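Xaa-Pro dipeptidase (Pyrococcus horikoshii, PDB 1WY2) probably hydrolyses dipeptides that end in proline and begin with a nonpolar residue, as a homodimeric cobalt-dependent metallopeptidase of the M24B family. Local coordinates at residues Val244-Gln248 with Val327-Asp331; Phe281-His287 with Thr314-Tyr320. All coordinates share one frame. Residue numbers count along the deposited sequence, not the author numbering.

Contact 1: Val244-Gln248 with Val327-Asp331. With ZN (zinc ion), chain D; ZN (zinc ion), chain E.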
loop_
_atom_site.group_PDB
_atom_site.type_symbol
_atom_site.label_atom_id
_atom_site.label_comp_id
_atom_site.label_asym_id
_atom_site.label_seq_id
_atom_site.Cartn_x
_atom_site.Cartn_y
_atom_site.Cartn_z
ATOM N N VAL A 244 7.527 -19.800 -23.189
ATOM C CA VAL A 244 7.754 -18.630 -22.345
ATOM C C VAL A 244 9.256 -18.445 -22.108
ATOM O O VAL A 244 9.763 -17.326 -22.141
ATOM C CB VAL A 244 7.027 -18.765 -20.989
ATOM C CG1 VAL A 244 7.412 -17.609 -20.069
ATOM C CG2 VAL A 244 5.516 -18.764 -21.213
ATOM N N LEU A 245 9.966 -19.548 -21.882
ATOM C CA LEU A 245 11.409 -19.492 -21.655
ATOM C C LEU A 245 12.119 -18.911 -22.873
ATOM O O LEU A 245 13.021 -18.081 -22.748
ATOM C CB LEU A 245 11.956 -20.894 -21.371
ATOM C CG LEU A 245 13.466 -20.994 -21.127
ATOM C CD1 LEU A 245 13.834 -20.239 -19.852
ATOM C CD2 LEU A 245 13.867 -22.456 -21.014
ATOM N N GLU A 246 11.712 -19.354 -24.057
ATOM C CA GLU A 246 12.319 -18.874 -25.293
ATOM C C GLU A 246 12.082 -17.376 -25.467
ATOM O O GLU A 246 12.998 -16.625 -25.805
ATOM C CB GLU A 246 11.728 -19.619 -26.488
ATOM C CG GLU A 246 12.346 -19.235 -27.823
ATOM C CD GLU A 246 11.564 -19.787 -28.998
ATOM O OE1 GLU A 246 10.872 -20.815 -28.824
ATOM O OE2 GLU A 246 11.646 -19.201 -30.099
ATOM N N ALA A 247 10.845 -16.951 -25.235
ATOM C CA ALA A 247 10.479 -15.545 -25.368
ATOM C C ALA A 247 11.208 -14.674 -24.349
ATOM O O ALA A 247 11.681 -13.589 -24.682
ATOM C CB ALA A 247 8.967 -15.385 -25.204
ATOM N N GLN A 248 11.303 -15.148 -23.110
ATOM C CA GLN A 248 11.972 -14.377 -22.065
ATOM C C GLN A 248 13.459 -14.234 -22.384
ATOM O O GLN A 248 14.019 -13.143 -22.292
ATOM C CB GLN A 248 11.777 -15.059 -20.703
ATOM C CG GLN A 248 11.956 -14.141 -19.483
ATOM C CD GLN A 248 13.381 -14.105 -18.959
ATOM O OE1 GLN A 248 14.240 -14.858 -19.407
ATOM N NE2 GLN A 248 13.630 -13.235 -17.989
ATOM N N VAL A 327 2.315 -20.171 -17.045
ATOM C CA VAL A 327 3.756 -20.093 -16.835
ATOM C C VAL A 327 4.241 -18.661 -17.009
ATOM O O VAL A 327 3.855 -17.987 -17.957
ATOM C CB VAL A 327 4.526 -20.962 -17.859
ATOM C CG1 VAL A 327 6.031 -20.759 -17.688
ATOM C CG2 VAL A 327 4.169 -22.434 -17.678
ATOM N N ARG A 328 5.072 -18.200 -16.078
ATOM C CA ARG A 328 5.669 -16.874 -16.170
ATOM C C ARG A 328 7.108 -16.959 -15.677
ATOM O O ARG A 328 7.401 -17.628 -14.685
ATOM C CB ARG A 328 4.913 -15.822 -15.337
ATOM C CG ARG A 328 5.602 -14.440 -15.381
ATOM C CD ARG A 328 4.723 -13.279 -14.882
ATOM N NE ARG A 328 4.384 -13.349 -13.461
ATOM C CZ ARG A 328 3.244 -13.839 -12.980
ATOM N NH1 ARG A 328 2.319 -14.315 -13.801
ATOM N NH2 ARG A 328 3.012 -13.824 -11.671
ATOM N N ILE A 329 8.008 -16.306 -16.402
ATOM C CA ILE A 329 9.418 -16.266 -16.034
ATOM C C ILE A 329 9.787 -14.792 -16.086
ATOM O O ILE A 329 9.662 -14.151 -17.128
ATOM C CB ILE A 329 10.276 -17.083 -17.018
ATOM C CG1 ILE A 329 9.829 -18.549 -16.977
ATOM C CG2 ILE A 329 11.750 -16.962 -16.644
ATOM C CD1 ILE A 329 10.509 -19.443 -18.000
ATOM N N GLU A 330 10.221 -14.258 -14.948
ATOM C CA GLU A 330 10.545 -12.842 -14.828
ATOM C C GLU A 330 11.887 -12.533 -14.182
ATOM O O GLU A 330 12.251 -13.128 -13.166
ATOM C CB GLU A 330 9.442 -12.143 -14.019
ATOM C CG GLU A 330 9.828 -10.769 -13.479
ATOM C CD GLU A 330 8.734 -10.124 -12.653
ATOM O OE1 GLU A 330 8.044 -10.847 -11.904
ATOM O OE2 GLU A 330 8.582 -8.889 -12.741
ATOM N N ASP A 331 12.613 -11.595 -14.784
ATOM C CA ASP A 331 13.901 -11.135 -14.259
ATOM C C ASP A 331 13.848 -9.618 -14.153
ATOM O O ASP A 331 13.107 -8.968 -14.887
ATOM C CB ASP A 331 15.064 -11.448 -15.216
ATOM C CG ASP A 331 15.596 -12.855 -15.074
ATOM O OD1 ASP A 331 15.771 -13.317 -13.929
ATOM O OD2 ASP A 331 15.864 -13.486 -16.122
HETATM ZN ZN ZN D . 6.897 -10.094 -10.462
HETATM ZN ZN ZN E . 7.016 -7.572 -12.353
#

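Contact 2: Phe281-His287 with Thr314-Tyr320. With ZN (zinc ion), chain E.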
loop_
_atom_site.group_PDB
_atom_site.type_symbol
_atom_site.label_atom_id
_atom_site.label_comp_id
_atom_site.label_asym_id
_atom_site.label_seq_id
_atom_site.Cartn_x
_atom_site.Cartn_y
_atom_site.Cartn_z
ATOM N N PHE A 281 -1.217 -14.299 -23.583
ATOM C CA PHE A 281 -0.131 -13.489 -23.021
ATOM C C PHE A 281 -0.890 -12.174 -22.850
ATOM O O PHE A 281 -0.782 -11.267 -23.674
ATOM C CB PHE A 281 1.009 -13.360 -24.046
ATOM C CG PHE A 281 2.137 -12.438 -23.624
ATOM C CD1 PHE A 281 2.267 -12.002 -22.308
ATOM C CD2 PHE A 281 3.074 -12.011 -24.563
ATOM C CE1 PHE A 281 3.319 -11.151 -21.935
ATOM C CE2 PHE A 281 4.128 -11.163 -24.206
ATOM C CZ PHE A 281 4.248 -10.733 -22.886
ATOM N N ASN A 282 -1.678 -12.099 -21.777
ATOM C CA ASN A 282 -2.551 -10.952 -21.519
ATOM C C ASN A 282 -2.066 -9.769 -20.687
ATOM O O ASN A 282 -2.867 -9.104 -20.029
ATOM C CB ASN A 282 -3.865 -11.453 -20.920
ATOM C CG ASN A 282 -3.649 -12.320 -19.697
ATOM O OD1 ASN A 282 -2.617 -12.230 -19.035
ATOM N ND2 ASN A 282 -4.631 -13.157 -19.383
ATOM N N HIS A 283 -0.769 -9.501 -20.705
ATOM C CA HIS A 283 -0.238 -8.358 -19.977
ATOM C C HIS A 283 1.021 -7.872 -20.671
ATOM O O HIS A 283 1.507 -8.518 -21.596
ATOM C CB HIS A 283 0.033 -8.704 -18.500
ATOM C CG HIS A 283 0.981 -9.845 -18.289
ATOM N ND1 HIS A 283 2.332 -9.755 -18.549
ATOM C CD2 HIS A 283 0.775 -11.090 -17.794
ATOM C CE1 HIS A 283 2.919 -10.894 -18.222
ATOM N NE2 HIS A 283 1.995 -11.721 -17.761
ATOM N N SER A 284 1.529 -6.723 -20.243
ATOM C CA SER A 284 2.731 -6.153 -20.832
ATOM C C SER A 284 3.944 -7.022 -20.529
ATOM O O SER A 284 3.924 -7.829 -19.601
ATOM C CB SER A 284 2.961 -4.744 -20.282
ATOM O OG SER A 284 3.104 -4.771 -18.874
ATOM N N LEU A 285 5.005 -6.851 -21.309
ATOM C CA LEU A 285 6.218 -7.630 -21.106
ATOM C C LEU A 285 6.917 -7.280 -19.797
ATOM O O LEU A 285 7.563 -8.129 -19.191
ATOM C CB LEU A 285 7.192 -7.409 -22.265
ATOM C CG LEU A 285 8.528 -8.148 -22.139
ATOM C CD1 LEU A 285 8.280 -9.655 -22.101
ATOM C CD2 LEU A 285 9.430 -7.779 -23.313
ATOM N N GLY A 286 6.795 -6.031 -19.359
ATOM C CA GLY A 286 7.460 -5.651 -18.128
ATOM C C GLY A 286 7.210 -4.238 -17.656
ATOM O O GLY A 286 6.403 -3.506 -18.231
ATOM N N HIS A 287 7.927 -3.855 -16.607
ATOM C CA HIS A 287 7.776 -2.535 -16.008
ATOM C C HIS A 287 9.081 -2.107 -15.356
ATOM O O HIS A 287 9.920 -2.942 -15.013
ATOM C CB HIS A 287 6.673 -2.593 -14.942
ATOM C CG HIS A 287 6.887 -3.663 -13.911
ATOM N ND1 HIS A 287 7.700 -3.488 -12.811
ATOM C CD2 HIS A 287 6.450 -4.943 -13.855
ATOM C CE1 HIS A 287 7.756 -4.617 -12.123
ATOM N NE2 HIS A 287 7.008 -5.516 -12.738
ATOM N N THR A 314 11.761 -4.991 -15.808
ATOM C CA THR A 314 11.554 -6.425 -15.707
ATOM C C THR A 314 11.209 -6.929 -17.104
ATOM O O THR A 314 10.734 -6.170 -17.950
ATOM C CB THR A 314 10.385 -6.791 -14.768
ATOM O OG1 THR A 314 9.168 -6.233 -15.279
ATOM C CG2 THR A 314 10.644 -6.277 -13.355
ATOM N N ILE A 315 11.477 -8.206 -17.335
ATOM C CA ILE A 315 11.167 -8.874 -18.595
ATOM C C ILE A 315 10.414 -10.090 -18.082
ATOM O O ILE A 315 11.011 -11.005 -17.509
ATOM C CB ILE A 315 12.452 -9.309 -19.341
ATOM C CG1 ILE A 315 13.292 -8.080 -19.696
ATOM C CG2 ILE A 315 12.092 -10.078 -20.607
ATOM C CD1 ILE A 315 12.603 -7.107 -20.634
ATOM N N GLU A 316 9.098 -10.097 -18.263
ATOM C CA GLU A 316 8.299 -11.191 -17.728
ATOM C C GLU A 316 7.141 -11.692 -18.578
ATOM O O GLU A 316 5.974 -11.512 -18.225
ATOM C CB GLU A 316 7.770 -10.788 -16.350
ATOM C CG GLU A 316 6.986 -9.475 -16.344
ATOM C CD GLU A 316 6.548 -9.067 -14.946
ATOM O OE1 GLU A 316 5.957 -9.906 -14.237
ATOM O OE2 GLU A 316 6.788 -7.904 -14.555
ATOM N N PRO A 317 7.446 -12.342 -19.707
ATOM C CA PRO A 317 6.365 -12.851 -20.547
ATOM C C PRO A 317 5.687 -14.019 -19.832
ATOM O O PRO A 317 6.264 -14.630 -18.928
ATOM C CB PRO A 317 7.096 -13.287 -21.813
ATOM C CG PRO A 317 8.408 -13.787 -21.267
ATOM C CD PRO A 317 8.765 -12.710 -20.250
ATOM N N GLY A 318 4.458 -14.321 -20.229
ATOM C CA GLY A 318 3.749 -15.426 -19.616
ATOM C C GLY A 318 2.623 -15.905 -20.507
ATOM O O GLY A 318 2.204 -15.194 -21.421
ATOM N N ILE A 319 2.156 -17.124 -20.251
ATOM C CA ILE A 319 1.044 -17.714 -20.991
ATOM C C ILE A 319 0.114 -18.301 -19.938
ATOM O O ILE A 319 0.537 -19.101 -19.102
ATOM C CB ILE A 319 1.513 -18.837 -21.935
ATOM C CG1 ILE A 319 2.347 -18.241 -23.072
ATOM C CG2 ILE A 319 0.308 -19.602 -22.477
ATOM C CD1 ILE A 319 2.911 -19.283 -24.018
ATOM N N TYR A 320 -1.149 -17.895 -19.976
ATOM C CA TYR A 320 -2.124 -18.358 -18.998
ATOM C C TYR A 320 -3.332 -18.979 -19.675
ATOM O O TYR A 320 -4.037 -18.315 -20.429
ATOM C CB TYR A 320 -2.549 -17.181 -18.120
ATOM C CG TYR A 320 -1.365 -16.347 -17.698
ATOM C CD1 TYR A 320 -0.924 -15.282 -18.486
ATOM C CD2 TYR A 320 -0.631 -16.671 -16.558
ATOM C CE1 TYR A 320 0.224 -14.565 -18.152
ATOM C CE2 TYR A 320 0.518 -15.959 -16.216
ATOM C CZ TYR A 320 0.936 -14.910 -17.019
ATOM O OH TYR A 320 2.074 -14.208 -16.690
HETATM ZN ZN ZN E . 7.016 -7.572 -12.353
#

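Contact 1: Val244-Gln248 with Val327-Asp331
Ile329 is the centre of the apolar patch: it gives up 86 Å² to the helix, the most of any residue here, and its CB points at it. Ile329 CD1 lies 3.9 Å from Leu245 CD1, and Ile329 CG1 4.0 Å from Val244 CG1, so the isoleucine reaches two successive helix residues. Val244 also meets Val327, CB to CG1 at 4.0 Å. Val244 and Gln248, one turn apart and joined by the helical bond from Gln248 N to Val244 O (2.8 Å), both point at the strand. Gln248 bridges to the polar edge: its CG packs 4.0 Å from Ile329 CG2, while its NE2 donates a hydrogen bond to Asp331 OD2 (2.9 Å, 152°). Asp331 is held further by salt bridges to Arg226 and Arg342 and a hydrogen bond to Thr344. Arg328 and Glu330 point away from the helix; Glu330 binds both zinc ions, through OE1 at 2.0 Å and OE2 at 2.1 Å, and OE1 also hydrogen-bonds Thr225 OG1. Helix 235-254 thus covers one face of strand 325-336, with the metal site on the other. Val244 and Gln248 also touch Pro317 of neighbouring strand 312-321, and Ala247 packs against helix 261-274.

Contact 2: Phe281-His287 with Thr314-Tyr320
In the pita-bread fold of the M24 peptidases, this contact sets residues 281-287, mostly loop, along the broken strand 312-321. Leu285 is the main bump, its CD1 lodged 3.6 Å from Pro317 CD and 4.1 Å from Ile315 CG2. Phe281 fills a second place beside the proline, with CZ 4.0 Å from Pro317 CB. Bare backbone provides the hollows. Gly286 CA comes 3.3 Å from Thr314 O, where an ideal CB would clash with that oxygen; a CB on Gly318 would come within 2.1 Å of Tyr320 OH. Leu285 and Gly286 form a classic beta bulge opposite Val299. Along the seam, Glu316 N bonds Leu285 O (2.7 Å) and Thr314 N bonds His287 O (2.9 Å). Thr314 CG2 sits over the His287 ring, 4.0 Å from its centroid. Both His287 NE2 (2.1 Å) and Glu316 OE2 (2.2 Å) bind the zinc of chain E. At the far end, His283 NE2 and Tyr320 OH share a 2.7 Å hydrogen bond.

Contact 2 is nested inside the chain loop closed by contact 1, and their centres lie 8 Å apart. Strands 312-321 and 325-336, consecutive in the chain and antiparallel neighbours in one sheet, join them. Both reach the zinc of chain E: contact 1 supplies Glu330, contact 2 His287 and Glu316, and Asp223 completes the protein ligands. Glu330 OE2 and Glu316 OE2 are only 2.7 Å apart, a like-charge approach explained by the shared metal. Glu330 also bridges to the second zinc, with Asp212 and Asp223. Beside the metal site, Arg328 salt-bridges the zinc ligand Asp212, and Arg328 NH1 probably hydrogen-bonds Tyr320 OH (2.9 Å). On the helix side, Val244 CG1 packs 3.4 Å from Pro317 O.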